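Local atomic coordinates of probable tautomerase/dehalogenase AU4130 (Aspergillus fumigatus Af293, PDB entry 3C6V), a protein that is of unknown function but probably acts as a tautomerase or dehalogenase of the oxalocrotonate tautomerase type, assembled as a trimer. Residues K39-Q44 with T112-P117; Q44-A49 with V60-I65. All coordinates share one frame; numbering follows the deposited sequence.

Contact 1. Residues K39-Q44 with T112-P117; sequences KSHLAQ and TPMFEP
M114, a selenomethionine in this crystal, reaches across to helix 36-51 and ends against H41 and L42. Its side chain runs straight out from the backbone, with CG anti to the backbone N (chi1 -170°) and chi2 also extended, then bends at chi3 (-88°), which lays the terminal methyl against helix 36-51. There M114 CE comes to 3.6 Å from H41 ND1, at the edge of the imidazole and near its plane; the two side chains slide past each other in opposite directions. The same methyl lies 3.9 Å from L42 N, while M114 SE packs 4.1 Å from L42 CB. L42 uses a different part of its side chain for F115: the CD2 branch meets the far end of the ring at 4.0 Å from F115 CZ, the two side chains crossing at about a right angle. Helices 36-51 and 97-115 thus pack side by side over one face of the four-stranded sheet, with L42 and F115 on the inner side and H41 at the outer edge. L42 also packs on F110 and L111 of helix 97-115 and, on the sheet below the helices, reaches F64 of strand 61-66 and I27 of strand 24-29, while the F115 ring meets that of W122 on strand 121-129.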
ATOM      1  N   LYS B  39      12.850  16.401  -1.276  1.00 11.24           N
ATOM      2  CA  LYS B  39      12.114  15.393  -0.466  1.00 10.77           C
ATOM      3  C   LYS B  39      11.800  15.965   0.926  1.00 10.89           C
ATOM      4  O   LYS B  39      10.682  15.848   1.440  1.00 10.73           O
ATOM      5  CB  LYS B  39      12.947  14.113  -0.324  1.00 11.21           C
ATOM      6  CG  LYS B  39      13.149  13.376  -1.640  1.00 11.23           C
ATOM      7  CD  LYS B  39      14.083  12.173  -1.473  1.00 13.24           C
ATOM      8  CE  LYS B  39      14.596  11.689  -2.818  1.00 12.23           C
ATOM      9  NZ  LYS B  39      15.608  10.607  -2.569  1.00 11.41           N
ATOM     10  N   SER B  40      12.796  16.604   1.533  1.00 11.59           N
ATOM     11  CA  SER B  40      12.662  17.128   2.883  1.00 12.11           C
ATOM     12  C   SER B  40      11.667  18.280   2.920  1.00 12.10           C
ATOM     13  O   SER B  40      10.805  18.367   3.824  1.00 11.40           O
ATOM     14  CB  SER B  40      14.027  17.601   3.390  1.00 13.30           C
ATOM     15  OG  SER B  40      13.852  18.291   4.605  1.00 16.57           O
ATOM     16  N   HIS B  41      11.763  19.156   1.916  1.00 12.11           N
ATOM     17  CA  HIS B  41      10.837  20.283   1.830  1.00 13.30           C
ATOM     18  C   HIS B  41       9.388  19.803   1.610  1.00 12.55           C
ATOM     19  O   HIS B  41       8.453  20.308   2.259  1.00 12.10           O
ATOM     20  CB  HIS B  41      11.282  21.279   0.744  1.00 13.44           C
ATOM     21  CG  HIS B  41      10.449  22.530   0.697  1.00 17.87           C
ATOM     22  ND1 HIS B  41       9.694  22.881  -0.404  1.00 22.08           N
ATOM     23  CD2 HIS B  41      10.231  23.494   1.623  1.00 20.59           C
ATOM     24  CE1 HIS B  41       9.050  24.008  -0.155  1.00 18.59           C
ATOM     25  NE2 HIS B  41       9.363  24.405   1.065  1.00 23.58           N
ATOM     26  N   LEU B  42       9.198  18.814   0.724  1.00 12.51           N
ATOM     27  CA  LEU B  42       7.865  18.245   0.532  1.00 13.07           C
ATOM     28  C   LEU B  42       7.290  17.654   1.830  1.00 12.37           C
ATOM     29  O   LEU B  42       6.115  17.891   2.173  1.00 10.59           O
ATOM     30  CB  LEU B  42       7.893  17.194  -0.602  1.00 13.47           C
ATOM     31  CG  LEU B  42       6.548  16.623  -1.095  1.00 16.36           C
ATOM     32  CD1 LEU B  42       5.609  17.757  -1.502  1.00 16.73           C
ATOM     33  CD2 LEU B  42       6.814  15.705  -2.277  1.00 17.21           C
ATOM     34  N   ALA B  43       8.131  16.906   2.565  1.00 11.07           N
ATOM     35  CA  ALA B  43       7.678  16.275   3.785  1.00 11.58           C
ATOM     36  C   ALA B  43       7.221  17.340   4.794  1.00 11.23           C
ATOM     37  O   ALA B  43       6.217  17.159   5.497  1.00 12.22           O
ATOM     38  CB  ALA B  43       8.774  15.386   4.359  1.00 11.47           C
ATOM     39  N   GLN B  44       7.939  18.454   4.842  1.00 11.37           N
ATOM     40  CA  GLN B  44       7.569  19.563   5.747  1.00 12.29           C
ATOM     41  C   GLN B  44       6.265  20.237   5.331  1.00 11.27           C
ATOM     42  O   GLN B  44       5.413  20.558   6.168  1.00 12.02           O
ATOM     43  CB  GLN B  44       8.677  20.608   5.809  1.00 13.14           C
ATOM     44  CG  GLN B  44       9.888  20.162   6.578  1.00 19.13           C
ATOM     45  CD  GLN B  44      10.921  21.267   6.603  1.00 26.99           C
ATOM     46  OE1 GLN B  44      10.599  22.416   6.919  1.00 30.50           O
ATOM     47  NE2 GLN B  44      12.153  20.938   6.265  1.00 29.81           N
ATOM     48  N   THR B 112       1.766  20.714  -6.941  1.00 10.10           N
ATOM     49  CA  THR B 112       1.804  21.292  -8.304  1.00 11.82           C
ATOM     50  C   THR B 112       3.014  22.216  -8.484  1.00 13.14           C
ATOM     51  O   THR B 112       3.781  22.017  -9.434  1.00 12.64           O
ATOM     52  CB  THR B 112       0.456  21.942  -8.739  1.00 11.11           C
ATOM     53  OG1 THR B 112      -0.577  20.937  -8.756  1.00 12.06           O
ATOM     54  CG2 THR B 112       0.568  22.541 -10.149  1.00 13.39           C
ATOM     55  N   PRO B 113       3.229  23.206  -7.565  1.00 14.52           N
ATOM     56  CA  PRO B 113       4.408  24.074  -7.758  1.00 15.35           C
ATOM     57  C   PRO B 113       5.739  23.368  -7.674  1.00 15.64           C
ATOM     58  O   PRO B 113       6.727  23.887  -8.223  1.00 15.11           O
ATOM     59  CB  PRO B 113       4.316  25.111  -6.602  1.00 15.74           C
ATOM     60  CG  PRO B 113       2.915  24.999  -6.095  1.00 16.05           C
ATOM     61  CD  PRO B 113       2.416  23.632  -6.405  1.00 14.28           C
HETATM   62  N   MSE B 114       5.816  22.223  -6.994  1.00 14.90           N
HETATM   63  CA  MSE B 114       7.091  21.529  -6.998  1.00 15.20           C
HETATM   64  C   MSE B 114       7.341  20.759  -8.296  1.00 15.10           C
HETATM   65  O   MSE B 114       8.458  20.800  -8.842  1.00 15.20           O
HETATM   66  CB  MSE B 114       7.263  20.588  -5.800  1.00 15.31           C
HETATM   67  CG  MSE B 114       8.730  20.049  -5.698  1.00 20.83           C
HETATM   68 SE   MSE B 114       8.860  18.880  -4.190  0.75 31.30          SE
HETATM   69  CE  MSE B 114       9.277  20.276  -2.868  1.00 26.69           C
ATOM     70  N   PHE B 115       6.306  20.084  -8.783  1.00 13.08           N
ATOM     71  CA  PHE B 115       6.444  19.117  -9.878  1.00 13.28           C
ATOM     72  C   PHE B 115       6.339  19.752 -11.262  1.00 12.70           C
ATOM     73  O   PHE B 115       7.085  19.401 -12.172  1.00 13.04           O
ATOM     74  CB  PHE B 115       5.382  18.035  -9.749  1.00 12.53           C
ATOM     75  CG  PHE B 115       5.500  17.201  -8.495  1.00 13.19           C
ATOM     76  CD1 PHE B 115       4.373  16.584  -7.966  1.00 12.40           C
ATOM     77  CD2 PHE B 115       6.720  17.066  -7.814  1.00 13.52           C
ATOM     78  CE1 PHE B 115       4.461  15.786  -6.801  1.00 13.02           C
ATOM     79  CE2 PHE B 115       6.810  16.287  -6.645  1.00 12.51           C
ATOM     80  CZ  PHE B 115       5.670  15.637  -6.146  1.00 11.43           C
ATOM     81  N   GLU B 116       5.405  20.674 -11.417  1.00 12.61           N
ATOM     82  CA  GLU B 116       5.144  21.255 -12.740  1.00 14.79           C
ATOM     83  C   GLU B 116       6.406  21.899 -13.387  1.00 14.59           C
ATOM     84  O   GLU B 116       6.725  21.562 -14.534  1.00 14.99           O
ATOM     85  CB  GLU B 116       3.966  22.222 -12.662  1.00 15.73           C
ATOM     86  CG  GLU B 116       3.363  22.657 -14.008  1.00 22.16           C
ATOM     87  CD  GLU B 116       1.901  23.046 -13.815  1.00 31.19           C
ATOM     88  OE1 GLU B 116       1.658  24.206 -13.402  1.00 33.95           O
ATOM     89  OE2 GLU B 116       1.000  22.171 -13.998  1.00 34.50           O
ATOM     90  N   PRO B 117       7.139  22.786 -12.666  1.00 14.58           N
ATOM     91  CA  PRO B 117       8.362  23.347 -13.309  1.00 14.76           C
ATOM     92  C   PRO B 117       9.501  22.327 -13.594  1.00 13.97           C
ATOM     93  O   PRO B 117      10.435  22.645 -14.320  1.00 13.37           O
ATOM     94  CB  PRO B 117       8.846  24.428 -12.331  1.00 15.12           C
ATOM     95  CG  PRO B 117       8.090  24.232 -11.083  1.00 16.28           C
ATOM     96  CD  PRO B 117       6.907  23.347 -11.324  1.00 14.80           C
TER

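Contact 2. Residues Q44-A49 with V60-I65; sequences QQITQA and VQVHFI
I46 packs on V60 and V62, and T47 on V60, where helix 36-51 covers the start of strand 61-66 and the residue before it, closing the beta-alpha-beta unit that strand 24-29 begins, the building block of the tautomerase fold. I46 points toward the strand and divides its two branches. Its CD1 reaches V62 tip to tip, 3.9 Å from V62 CG2. The other branch, CG2, is anti to the backbone N because chi1 of -66° turns CG1 beside that N; it rests on both valines, 3.9 Å from V60 CG1 and equally near V62 CG2. T47 crosses V60 at a slant, and T47 OG1 is 3.7 Å from V60 CG1, a hydroxyl laid against a methyl. All four residues are buried, and the hydroxyl is also hydrogen-bonded to A43 O one turn earlier in the helix. On the strand, Q61 points away from the helix, and Q61 and H63 meet the second subunit, where Q61, V62 and H63 pair antiparallel with a strand of that chain and H63 ND1 bonds to its S72 OG. Between these two side chains, H63 NE2 donates to Q61 OE1 in the carbonyl plane and nearly in the ring plane (2.8 Å, N-H...O 162°). Back at the helix, one water links the segments, donating to T47 OG1 at 2.9 Å and to V60 O at 3.0 Å.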
ATOM      1  N   GLN B  44       7.939  18.454   4.842  1.00 11.37           N
ATOM      2  CA  GLN B  44       7.569  19.563   5.747  1.00 12.29           C
ATOM      3  C   GLN B  44       6.265  20.237   5.331  1.00 11.27           C
ATOM      4  O   GLN B  44       5.413  20.558   6.168  1.00 12.02           O
ATOM      5  CB  GLN B  44       8.677  20.608   5.809  1.00 13.14           C
ATOM      6  CG  GLN B  44       9.888  20.162   6.578  1.00 19.13           C
ATOM      7  CD  GLN B  44      10.921  21.267   6.603  1.00 26.99           C
ATOM      8  OE1 GLN B  44      10.599  22.416   6.919  1.00 30.50           O
ATOM      9  NE2 GLN B  44      12.153  20.938   6.265  1.00 29.81           N
ATOM     10  N   GLN B  45       6.088  20.437   4.032  1.00 10.50           N
ATOM     11  CA  GLN B  45       4.830  20.971   3.517  1.00 11.28           C
ATOM     12  C   GLN B  45       3.619  20.073   3.823  1.00 11.32           C
ATOM     13  O   GLN B  45       2.546  20.556   4.239  1.00 10.09           O
ATOM     14  CB  GLN B  45       4.982  21.206   2.029  1.00 11.36           C
ATOM     15  CG  GLN B  45       5.958  22.359   1.761  1.00 15.78           C
ATOM     16  CD  GLN B  45       5.975  22.797   0.325  1.00 19.19           C
ATOM     17  OE1 GLN B  45       5.566  23.919  -0.014  1.00 25.94           O
ATOM     18  NE2 GLN B  45       6.461  21.944  -0.528  1.00 18.36           N
ATOM     19  N   ILE B  46       3.792  18.771   3.587  1.00 10.90           N
ATOM     20  CA  ILE B  46       2.735  17.791   3.869  1.00 10.52           C
ATOM     21  C   ILE B  46       2.411  17.846   5.375  1.00 11.28           C
ATOM     22  O   ILE B  46       1.245  17.847   5.772  1.00 10.91           O
ATOM     23  CB  ILE B  46       3.169  16.355   3.435  1.00 10.75           C
ATOM     24  CG1 ILE B  46       3.335  16.271   1.906  1.00 10.03           C
ATOM     25  CG2 ILE B  46       2.142  15.277   3.975  1.00 10.15           C
ATOM     26  CD1 ILE B  46       4.240  15.066   1.489  1.00 11.16           C
ATOM     27  N   THR B  47       3.455  17.853   6.202  1.00 11.37           N
ATOM     28  CA  THR B  47       3.284  17.897   7.671  1.00 11.59           C
ATOM     29  C   THR B  47       2.489  19.132   8.079  1.00 12.28           C
ATOM     30  O   THR B  47       1.535  19.017   8.850  1.00 11.26           O
ATOM     31  CB  THR B  47       4.656  17.806   8.420  1.00 11.84           C
ATOM     32  OG1 THR B  47       5.313  16.596   8.011  1.00 11.09           O
ATOM     33  CG2 THR B  47       4.503  17.833  10.015  1.00 10.36           C
ATOM     34  N   GLN B  48       2.876  20.302   7.559  1.00 13.29           N
ATOM     35  CA  GLN B  48       2.186  21.555   7.916  1.00 13.95           C
ATOM     36  C   GLN B  48       0.687  21.549   7.538  1.00 13.87           C
ATOM     37  O   GLN B  48      -0.162  22.111   8.261  1.00 13.73           O
ATOM     38  CB  GLN B  48       2.918  22.784   7.338  1.00 14.85           C
ATOM     39  CG  GLN B  48       2.278  24.128   7.768  1.00 19.67           C
ATOM     40  CD  GLN B  48       2.117  24.231   9.315  1.00 28.29           C
ATOM     41  OE1 GLN B  48       3.115  24.144  10.060  1.00 32.15           O
ATOM     42  NE2 GLN B  48       0.856  24.381   9.798  1.00 27.32           N
ATOM     43  N   ALA B  49       0.359  20.918   6.409  1.00 13.37           N
ATOM     44  CA  ALA B  49      -1.038  20.819   5.986  1.00 13.70           C
ATOM     45  C   ALA B  49      -1.899  20.150   7.067  1.00 14.03           C
ATOM     46  O   ALA B  49      -2.943  20.681   7.450  1.00 14.26           O
ATOM     47  CB  ALA B  49      -1.130  20.046   4.658  1.00 13.71           C
ATOM     48  N   VAL B  60       2.382  12.506  11.123  1.00 10.44           N
ATOM     49  CA  VAL B  60       2.547  12.598   9.666  1.00 10.08           C
ATOM     50  C   VAL B  60       3.802  11.848   9.266  1.00 10.43           C
ATOM     51  O   VAL B  60       4.889  12.255   9.620  1.00 11.14           O
ATOM     52  CB  VAL B  60       2.606  14.043   9.176  1.00  9.97           C
ATOM     53  CG1 VAL B  60       2.696  14.073   7.646  1.00  9.35           C
ATOM     54  CG2 VAL B  60       1.387  14.846   9.655  1.00  9.98           C
ATOM     55  N   GLN B  61       3.627  10.739   8.547  1.00  9.98           N
ATOM     56  CA  GLN B  61       4.751   9.956   8.018  1.00 11.40           C
ATOM     57  C   GLN B  61       4.792  10.076   6.506  1.00 11.72           C
ATOM     58  O   GLN B  61       3.751   9.915   5.830  1.00 12.09           O
ATOM     59  CB  GLN B  61       4.625   8.480   8.408  1.00 10.98           C
ATOM     60  CG  GLN B  61       4.601   8.274   9.957  1.00 12.79           C
ATOM     61  CD  GLN B  61       5.208   6.959  10.370  1.00 14.27           C
ATOM     62  OE1 GLN B  61       5.791   6.250   9.548  1.00 16.46           O
ATOM     63  NE2 GLN B  61       5.104   6.628  11.658  1.00 13.19           N
ATOM     64  N   VAL B  62       5.985  10.348   5.982  1.00 11.08           N
ATOM     65  CA  VAL B  62       6.183  10.490   4.554  1.00 10.12           C
ATOM     66  C   VAL B  62       7.422   9.691   4.203  1.00 11.10           C
ATOM     67  O   VAL B  62       8.523   9.977   4.744  1.00 11.37           O
ATOM     68  CB  VAL B  62       6.403  11.972   4.152  1.00  9.11           C
ATOM     69  CG1 VAL B  62       6.672  12.078   2.627  1.00  9.58           C
ATOM     70  CG2 VAL B  62       5.200  12.869   4.542  1.00 10.25           C
ATOM     71  N   HIS B  63       7.246   8.666   3.362  1.00 10.39           N
ATOM     72  CA  HIS B  63       8.356   7.776   3.021  1.00 10.98           C
ATOM     73  C   HIS B  63       8.532   7.760   1.503  1.00 10.09           C
ATOM     74  O   HIS B  63       7.570   7.524   0.770  1.00  9.89           O
ATOM     75  CB  HIS B  63       8.128   6.356   3.543  1.00 11.86           C
ATOM     76  CG  HIS B  63       7.903   6.286   5.033  1.00 12.69           C
ATOM     77  ND1 HIS B  63       8.936   6.337   5.939  1.00 14.68           N
ATOM     78  CD2 HIS B  63       6.769   6.190   5.764  1.00 15.28           C
ATOM     79  CE1 HIS B  63       8.456   6.271   7.166  1.00 13.31           C
ATOM     80  NE2 HIS B  63       7.140   6.175   7.093  1.00 13.14           N
ATOM     81  N   PHE B  64       9.754   8.008   1.060  1.00  9.31           N
ATOM     82  CA  PHE B  64      10.092   8.048  -0.369  1.00  9.58           C
ATOM     83  C   PHE B  64      10.772   6.744  -0.762  1.00 10.75           C
ATOM     84  O   PHE B  64      11.619   6.216   0.002  1.00 11.05           O
ATOM     85  CB  PHE B  64      11.096   9.206  -0.649  1.00  9.06           C
ATOM     86  CG  PHE B  64      10.490  10.582  -0.510  1.00  9.81           C
ATOM     87  CD1 PHE B  64      10.418  11.195   0.737  1.00 11.64           C
ATOM     88  CD2 PHE B  64       9.966  11.251  -1.621  1.00 11.28           C
ATOM     89  CE1 PHE B  64       9.837  12.461   0.894  1.00  9.58           C
ATOM     90  CE2 PHE B  64       9.409  12.552  -1.479  1.00  7.89           C
ATOM     91  CZ  PHE B  64       9.349  13.140  -0.230  1.00  9.62           C
ATOM     92  N   ILE B  65      10.424   6.218  -1.939  1.00 10.55           N
ATOM     93  CA  ILE B  65      11.109   5.021  -2.469  1.00 10.82           C
ATOM     94  C   ILE B  65      11.542   5.277  -3.898  1.00 11.48           C
ATOM     95  O   ILE B  65      10.696   5.479  -4.801  1.00 11.13           O
ATOM     96  CB  ILE B  65      10.239   3.753  -2.389  1.00 12.07           C
ATOM     97  CG1 ILE B  65      10.025   3.339  -0.903  1.00 11.13           C
ATOM     98  CG2 ILE B  65      10.893   2.624  -3.200  1.00 12.23           C
ATOM     99  CD1 ILE B  65       9.141   2.064  -0.748  1.00 13.73           C
TER
HETATM  100  O   HOH W   1       6.660  14.027   7.924  1.00 13.24           O

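Overall arrangement
Both contacts draw on helix 36-51, the first on its earlier turns and the second on the turns that follow, with Q44 common to both. Their centres lie 10 Å apart. Along the chain the helix comes first, strand 61-66 next and helix 97-115 last, so contact 2 closes a short local connection within the longer span bridged by contact 1. One joins the helix to its neighbour, the other fixes it to a strand that is outermost within this chain and pairs with the second subunit. They touch, A43 CB lying 4.2 Å from V62 CB. Both also meet the second subunit, so the same helix and strand contribute to the core of the chain and to the trimer interface.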